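Local coordinates for protein toll (PDB 4LXR), which binds the cleaved, active cytokine spaetzle C-106 and so switches on the signalling pathway that drives antifungal defence and sets embryonic dorsal-ventral polarity, at the interface of chains A and B. Residues are numbered along the deposited sequence; one frame, centred on the assembly and turned at random. Chains: chain A, Protein toll; chain B, Protein spaetzle C-106.

One Toll molecule binds a disulfide-linked spaetzle C-106 homodimer, and the three contacts bring one of its two chains against the N-terminal part of the Toll ectodomain. Contact 1 and contact 2 are neighbours, with C-alpha centres about 13 Å apart. They share A:Arg129 and receptor strands 102-106 and 127-131, while ligand strand 5-7 supplies a residue to each. Contact 3 uses receptor strands 17-21 and 24-29; its C-alpha centre is about 23 Å and 22 Å from those of contacts 1 and 2. It is more apolar than they are. Holding the ligand at separated points probably fixes its orientation.

Contact 1: the interface of chains A and B. Residues chain A 74, 102, 104, 127, 129; chain B 3-5.
A:Arg127 gives a direct hydrogen bond, from its guanidinium NH1 to the backbone carbonyl O of B:Gly3 at 2.9 Å. The oxygen lies in the guanidinium plane, at its edge, and the angle at the hydrogen is 159°. The side chain is extended, with CG anti to the backbone N (chi1 -178°), and this carries NH1 out to the ligand. NH1 also packs 3.7 Å from B:Asp5 CB, the guanidinium and carboxylate planes being 87° apart. An alanine in place of A:Arg127 would probably leave the B:Gly3 carbonyl without this donor and B:Asp5 without this packing.

The charged pairing is looser. A:Arg74 NE and the B:Asp5 carboxylate oxygen OD1 form a salt bridge at 3.5 Å. OD1 sits above one guanidinium face, toward its rim, so the contact is electrostatic rather than a hydrogen bond.

Water 2 joins the A:Thr102 hydroxyl OG1 to the B:Ser4 carbonyl O, at 2.7 Å from the latter. Water 1 lies between B:Asp5 OD2 and A:Arg129 NE, though its place is doubtful.

The apolar part is small. A:Ile104 CD1 meets B:Asp5 tip to tip, 3.9 Å from CG.

The receptor residues come from neighbouring strands 74-78, 102-106 and 127-131. The ligand brings its N-terminal loop and the start of strand 5-7.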
loop_
_atom_site.group_PDB
_atom_site.type_symbol
_atom_site.label_atom_id
_atom_site.label_comp_id
_atom_site.label_asym_id
_atom_site.label_seq_id
_atom_site.Cartn_x
_atom_site.Cartn_y
_atom_site.Cartn_z
ATOM N N ARG A 74 38.951 -4.886 6.058
ATOM C CA ARG A 74 38.371 -6.102 5.537
ATOM C C ARG A 74 38.956 -6.444 4.158
ATOM O O ARG A 74 39.020 -5.589 3.270
ATOM C CB ARG A 74 36.847 -5.933 5.462
ATOM C CG ARG A 74 36.100 -7.183 5.035
ATOM C CD ARG A 74 34.586 -7.019 5.158
ATOM N NE ARG A 74 34.024 -6.272 4.037
ATOM C CZ ARG A 74 33.471 -5.070 4.139
ATOM N NH1 ARG A 74 32.989 -4.468 3.057
ATOM N NH2 ARG A 74 33.391 -4.472 5.327
ATOM N N THR A 102 39.902 -8.687 8.995
ATOM C CA THR A 102 38.914 -9.617 8.493
ATOM C C THR A 102 39.387 -10.130 7.147
ATOM O O THR A 102 39.766 -9.348 6.276
ATOM C CB THR A 102 37.548 -8.912 8.325
ATOM O OG1 THR A 102 37.031 -8.582 9.615
ATOM C CG2 THR A 102 36.530 -9.783 7.599
ATOM N N ILE A 104 37.811 -12.684 4.215
ATOM C CA ILE A 104 36.715 -13.483 3.663
ATOM C C ILE A 104 37.238 -14.150 2.389
ATOM O O ILE A 104 37.873 -13.507 1.551
ATOM C CB ILE A 104 35.509 -12.589 3.352
ATOM C CG1 ILE A 104 34.875 -12.110 4.667
ATOM C CG2 ILE A 104 34.490 -13.295 2.441
ATOM C CD1 ILE A 104 34.198 -10.807 4.549
ATOM N N ARG A 127 38.740 -11.996 12.367
ATOM C CA ARG A 127 37.565 -12.526 11.713
ATOM C C ARG A 127 37.971 -13.248 10.451
ATOM O O ARG A 127 38.728 -12.729 9.652
ATOM C CB ARG A 127 36.560 -11.391 11.405
ATOM C CG ARG A 127 35.274 -11.908 10.740
ATOM C CD ARG A 127 34.075 -10.945 10.819
ATOM N NE ARG A 127 32.851 -11.639 10.411
ATOM C CZ ARG A 127 31.633 -11.106 10.399
ATOM N NH1 ARG A 127 31.451 -9.840 10.771
ATOM N NH2 ARG A 127 30.594 -11.845 10.007
ATOM N N ARG A 129 36.355 -15.935 7.276
ATOM C CA ARG A 129 35.262 -16.704 6.694
ATOM C C ARG A 129 35.751 -17.489 5.492
ATOM O O ARG A 129 36.421 -16.941 4.620
ATOM C CB ARG A 129 34.088 -15.809 6.265
ATOM C CG ARG A 129 33.132 -16.550 5.306
ATOM C CD ARG A 129 31.678 -16.004 5.332
ATOM N NE ARG A 129 31.520 -14.735 4.633
ATOM C CZ ARG A 129 31.329 -14.585 3.316
ATOM N NH1 ARG A 129 31.303 -15.636 2.485
ATOM N NH2 ARG A 129 31.169 -13.355 2.823
ATOM N N GLY B 3 35.755 -5.150 11.884
ATOM C CA GLY B 3 35.219 -6.495 12.032
ATOM C C GLY B 3 33.762 -6.691 11.636
ATOM O O GLY B 3 33.222 -7.788 11.760
ATOM N N SER B 4 33.108 -5.636 11.171
ATOM C CA SER B 4 31.716 -5.762 10.741
ATOM C C SER B 4 31.636 -6.130 9.260
ATOM O O SER B 4 32.597 -5.960 8.510
ATOM C CB SER B 4 30.935 -4.473 11.012
ATOM O OG SER B 4 31.361 -3.441 10.141
ATOM N N ASP B 5 30.483 -6.629 8.844
ATOM C CA ASP B 5 30.308 -7.094 7.483
ATOM C C ASP B 5 28.817 -7.219 7.237
ATOM O O ASP B 5 28.098 -7.793 8.043
ATOM C CB ASP B 5 30.968 -8.461 7.329
ATOM C CG ASP B 5 30.995 -8.952 5.894
ATOM O OD1 ASP B 5 31.161 -8.138 4.953
ATOM O OD2 ASP B 5 30.876 -10.172 5.713
HETATM O O HOH W 1 31.404 -12.674 5.871
HETATM O O HOH W 2 35.274 -6.426 8.609
#

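Contact 2: the interface of chains A and B. Residues chain A 106, 108, 129, 131, 133; chain B 7, 11.
Stacked guanidinium groups mark this patch of the leucine-rich-repeat ectodomain, where B:Arg11 and B:Arg7 meet A:Arg133, A:Glu106 and A:Arg129. B:Arg11 is extended from CG to NE and enters tip first. The A:Glu106 carboxylate carbon CD lies over the centre of one guanidinium face, 3.7 Å from B:Arg11 CZ. The planes are 16° apart, and the salt bridge from B:Arg11 NH2 to A:Glu106 OE1 at 3.5 Å is a face-to-face ion pair, not a hydrogen bond. A:Arg133 CZ covers the opposite face at 3.6 Å from B:Arg11 CZ. The NH2 atoms of A:Arg133 and B:Arg11 approach to 2.9 Å without a hydrogen bond. Water 3 links B:Arg11 to A:Asp108 OD1.

A:Asp108 holds A:Arg133. OD1 accepts from its backbone N, and OD2 from NE and, at 2.8 Å, from NH2 of A:Arg133. The A:Asp108 and A:Glu106 carboxylates probably ease the repulsion between the arginines.

The second stack is nearly parallel. B:Arg7 NH1 lies over the centre of the A:Arg129 guanidinium, 3.5 Å from its CZ, with planes 6° apart. A:Arg129 NH1 donates to A:Glu106 OE2 (2.9 Å) and A:Thr131 OG1, fixing its rotation.

Adjacent strands 102-106 and 127-131, with A:Asp108 and A:Arg133 just past their ends, lie in the N-terminal part of the ectodomain.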
loop_
_atom_site.group_PDB
_atom_site.type_symbol
_atom_site.label_atom_id
_atom_site.label_comp_id
_atom_site.label_asym_id
_atom_site.label_seq_id
_atom_site.Cartn_x
_atom_site.Cartn_y
_atom_site.Cartn_z
ATOM N N GLU A 106 35.633 -16.569 -0.380
ATOM C CA GLU A 106 34.442 -17.224 -0.897
ATOM C C GLU A 106 34.683 -17.635 -2.341
ATOM O O GLU A 106 34.798 -16.775 -3.214
ATOM C CB GLU A 106 33.267 -16.247 -0.810
ATOM C CG GLU A 106 31.967 -16.731 -1.380
ATOM C CD GLU A 106 30.910 -15.635 -1.322
ATOM O OE1 GLU A 106 30.668 -14.998 -2.366
ATOM O OE2 GLU A 106 30.347 -15.394 -0.232
ATOM N N ASP A 108 34.099 -20.940 -5.551
ATOM C CA ASP A 108 33.764 -22.257 -6.078
ATOM C C ASP A 108 34.808 -22.730 -7.080
ATOM O O ASP A 108 34.615 -23.720 -7.797
ATOM C CB ASP A 108 32.375 -22.216 -6.720
ATOM C CG ASP A 108 31.303 -21.821 -5.720
ATOM O OD1 ASP A 108 31.457 -22.144 -4.516
ATOM O OD2 ASP A 108 30.320 -21.178 -6.121
ATOM N N ARG A 129 36.355 -15.935 7.276
ATOM C CA ARG A 129 35.262 -16.704 6.694
ATOM C C ARG A 129 35.751 -17.489 5.492
ATOM O O ARG A 129 36.421 -16.941 4.620
ATOM C CB ARG A 129 34.088 -15.809 6.265
ATOM C CG ARG A 129 33.132 -16.550 5.306
ATOM C CD ARG A 129 31.678 -16.004 5.332
ATOM N NE ARG A 129 31.520 -14.735 4.633
ATOM C CZ ARG A 129 31.329 -14.585 3.316
ATOM N NH1 ARG A 129 31.303 -15.636 2.485
ATOM N NH2 ARG A 129 31.169 -13.355 2.823
ATOM N N THR A 131 34.162 -20.042 2.482
ATOM C CA THR A 131 32.860 -20.417 1.946
ATOM C C THR A 131 33.046 -21.012 0.570
ATOM O O THR A 131 33.713 -20.414 -0.285
ATOM C CB THR A 131 31.950 -19.175 1.859
ATOM O OG1 THR A 131 31.616 -18.740 3.189
ATOM C CG2 THR A 131 30.672 -19.467 1.073
ATOM N N ARG A 133 31.098 -24.069 -2.407
ATOM C CA ARG A 133 30.145 -25.129 -2.746
ATOM C C ARG A 133 30.801 -26.311 -3.465
ATOM O O ARG A 133 30.119 -27.253 -3.904
ATOM C CB ARG A 133 28.964 -24.540 -3.542
ATOM C CG ARG A 133 28.229 -23.510 -2.667
ATOM C CD ARG A 133 27.253 -22.666 -3.403
ATOM N NE ARG A 133 27.902 -21.690 -4.266
ATOM C CZ ARG A 133 27.260 -20.659 -4.801
ATOM N NH1 ARG A 133 25.977 -20.485 -4.537
ATOM N NH2 ARG A 133 27.894 -19.812 -5.598
ATOM N N ARG B 7 25.737 -8.810 5.199
ATOM C CA ARG B 7 25.458 -9.962 4.374
ATOM C C ARG B 7 24.149 -9.701 3.630
ATOM O O ARG B 7 23.251 -9.057 4.152
ATOM C CB ARG B 7 25.338 -11.216 5.236
ATOM C CG ARG B 7 26.554 -11.496 6.098
ATOM C CD ARG B 7 27.830 -11.732 5.268
ATOM N NE ARG B 7 27.808 -12.990 4.525
ATOM C CZ ARG B 7 28.102 -14.180 5.062
ATOM N NH1 ARG B 7 28.068 -15.276 4.320
ATOM N NH2 ARG B 7 28.411 -14.273 6.352
ATOM N N ARG B 11 23.652 -13.410 -3.858
ATOM C CA ARG B 11 24.961 -13.089 -4.401
ATOM C C ARG B 11 24.814 -12.273 -5.683
ATOM O O ARG B 11 24.036 -12.632 -6.576
ATOM C CB ARG B 11 25.724 -14.360 -4.713
ATOM C CG ARG B 11 26.055 -15.210 -3.504
ATOM C CD ARG B 11 27.029 -16.271 -3.930
ATOM N NE ARG B 11 27.405 -17.145 -2.832
ATOM C CZ ARG B 11 28.489 -17.909 -2.839
ATOM N NH1 ARG B 11 28.754 -18.689 -1.802
ATOM N NH2 ARG B 11 29.308 -17.888 -3.883
HETATM O O HOH W 3 31.231 -19.912 -2.870
#

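Contact 3: the interface of chains A and B. Residues chain A 19, 21-22, 26; chain B 15-16, 43.
B:Leu16 buries 72 Å² against the receptor, between A:Ile21 and A:Glu26. One branch, CD2, packs on A:Ile21 CD1 at 3.5 Å. The other, CD1, lies between the carboxylate oxygen OE1 of A:Glu26, at 3.6 Å, and the methyl of A:Ala19. The latter contact is loose, with 4.1 Å between B:Leu16 CD1 and A:Ala19 CB.

A:Ile21 buries 44 Å². Its CG1 is anti to the backbone N (chi1 178°), and with the chain fully extended (chi2 177°) CD1 reaches outward to the ligand. This methyl also lies against the B:Gln43 amide, 3.4 Å from CD. The amide oxygen OE1 of B:Gln43 is 3.3 Å from A:Ile21 CD1.

A:Glu26 buries 38 Å² and is extended beyond CG. It runs past B:Leu16 in the opposite direction. Its carboxylate oxygen OE2 accepts a hydrogen bond from the backbone N of B:Leu16 at 3.2 Å. The N-H approaches on the syn side, 22° out of the carboxylate plane. The other oxygen, OE1, rests against the leucine side chain, 3.5 Å from B:Leu16 CB. One carboxylate thus meets both the backbone N-H and the side chain of the same leucine.

The site joins receptor strands 17-21 and 24-29 to ligand strands 12-16 and 43-47. It adds a mainly apolar grip at the N-terminal end of Toll and probably helps orient spaetzle C-106 on its receptor.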
loop_
_atom_site.group_PDB
_atom_site.type_symbol
_atom_site.label_atom_id
_atom_site.label_comp_id
_atom_site.label_asym_id
_atom_site.label_seq_id
_atom_site.Cartn_x
_atom_site.Cartn_y
_atom_site.Cartn_z
ATOM N N ALA A 19 39.259 3.247 -12.513
ATOM C CA ALA A 19 38.330 4.364 -12.602
ATOM C C ALA A 19 37.718 4.603 -11.235
ATOM O O ALA A 19 37.235 3.658 -10.600
ATOM C CB ALA A 19 37.242 4.088 -13.647
ATOM N N ILE A 21 34.866 5.623 -8.674
ATOM C CA ILE A 21 33.416 5.565 -8.734
ATOM C C ILE A 21 32.843 5.670 -7.328
ATOM O O ILE A 21 33.129 4.837 -6.462
ATOM C CB ILE A 21 32.891 4.322 -9.496
ATOM C CG1 ILE A 21 31.367 4.305 -9.476
ATOM C CG2 ILE A 21 33.449 3.030 -8.929
ATOM C CD1 ILE A 21 30.773 3.168 -10.244
ATOM N N MET A 22 32.040 6.711 -7.113
ATOM C CA MET A 22 31.645 7.123 -5.771
ATOM C C MET A 22 32.890 7.303 -4.906
ATOM O O MET A 22 33.853 7.946 -5.322
ATOM C CB MET A 22 30.651 6.138 -5.154
ATOM C CG MET A 22 29.211 6.424 -5.573
ATOM S SD MET A 22 28.327 5.003 -6.247
ATOM C CE MET A 22 26.836 5.822 -6.797
ATOM N N GLU A 26 37.481 1.122 -8.943
ATOM C CA GLU A 26 37.415 -0.190 -9.561
ATOM C C GLU A 26 38.627 -0.399 -10.451
ATOM O O GLU A 26 38.883 0.384 -11.361
ATOM C CB GLU A 26 36.136 -0.394 -10.370
ATOM C CG GLU A 26 35.960 -1.844 -10.813
ATOM C CD GLU A 26 35.012 -2.016 -11.986
ATOM O OE1 GLU A 26 35.324 -1.528 -13.096
ATOM O OE2 GLU A 26 33.956 -2.654 -11.801
ATOM N N LYS B 15 29.654 -4.239 -11.391
ATOM C CA LYS B 15 30.730 -3.887 -12.320
ATOM C C LYS B 15 30.427 -2.680 -13.202
ATOM O O LYS B 15 29.270 -2.293 -13.377
ATOM C CB LYS B 15 31.129 -5.087 -13.189
ATOM C CG LYS B 15 30.085 -5.539 -14.190
ATOM C CD LYS B 15 30.585 -6.734 -14.992
ATOM C CE LYS B 15 29.508 -7.287 -15.916
ATOM N NZ LYS B 15 29.986 -8.472 -16.681
ATOM N N LEU B 16 31.483 -2.087 -13.748
ATOM C CA LEU B 16 31.346 -0.995 -14.703
ATOM C C LEU B 16 31.162 -1.525 -16.125
ATOM O O LEU B 16 31.766 -2.529 -16.503
ATOM C CB LEU B 16 32.578 -0.091 -14.655
ATOM C CG LEU B 16 32.686 0.875 -13.480
ATOM C CD1 LEU B 16 33.907 1.771 -13.657
ATOM C CD2 LEU B 16 31.411 1.693 -13.373
ATOM N N GLN B 43 27.497 1.544 -14.177
ATOM C CA GLN B 43 27.653 0.394 -13.304
ATOM C C GLN B 43 26.354 -0.385 -13.127
ATOM O O GLN B 43 25.262 0.183 -13.044
ATOM C CB GLN B 43 28.266 0.776 -11.955
ATOM C CG GLN B 43 27.312 1.361 -10.943
ATOM C CD GLN B 43 27.946 1.470 -9.568
ATOM O OE1 GLN B 43 28.872 0.719 -9.232
ATOM N NE2 GLN B 43 27.461 2.418 -8.768
#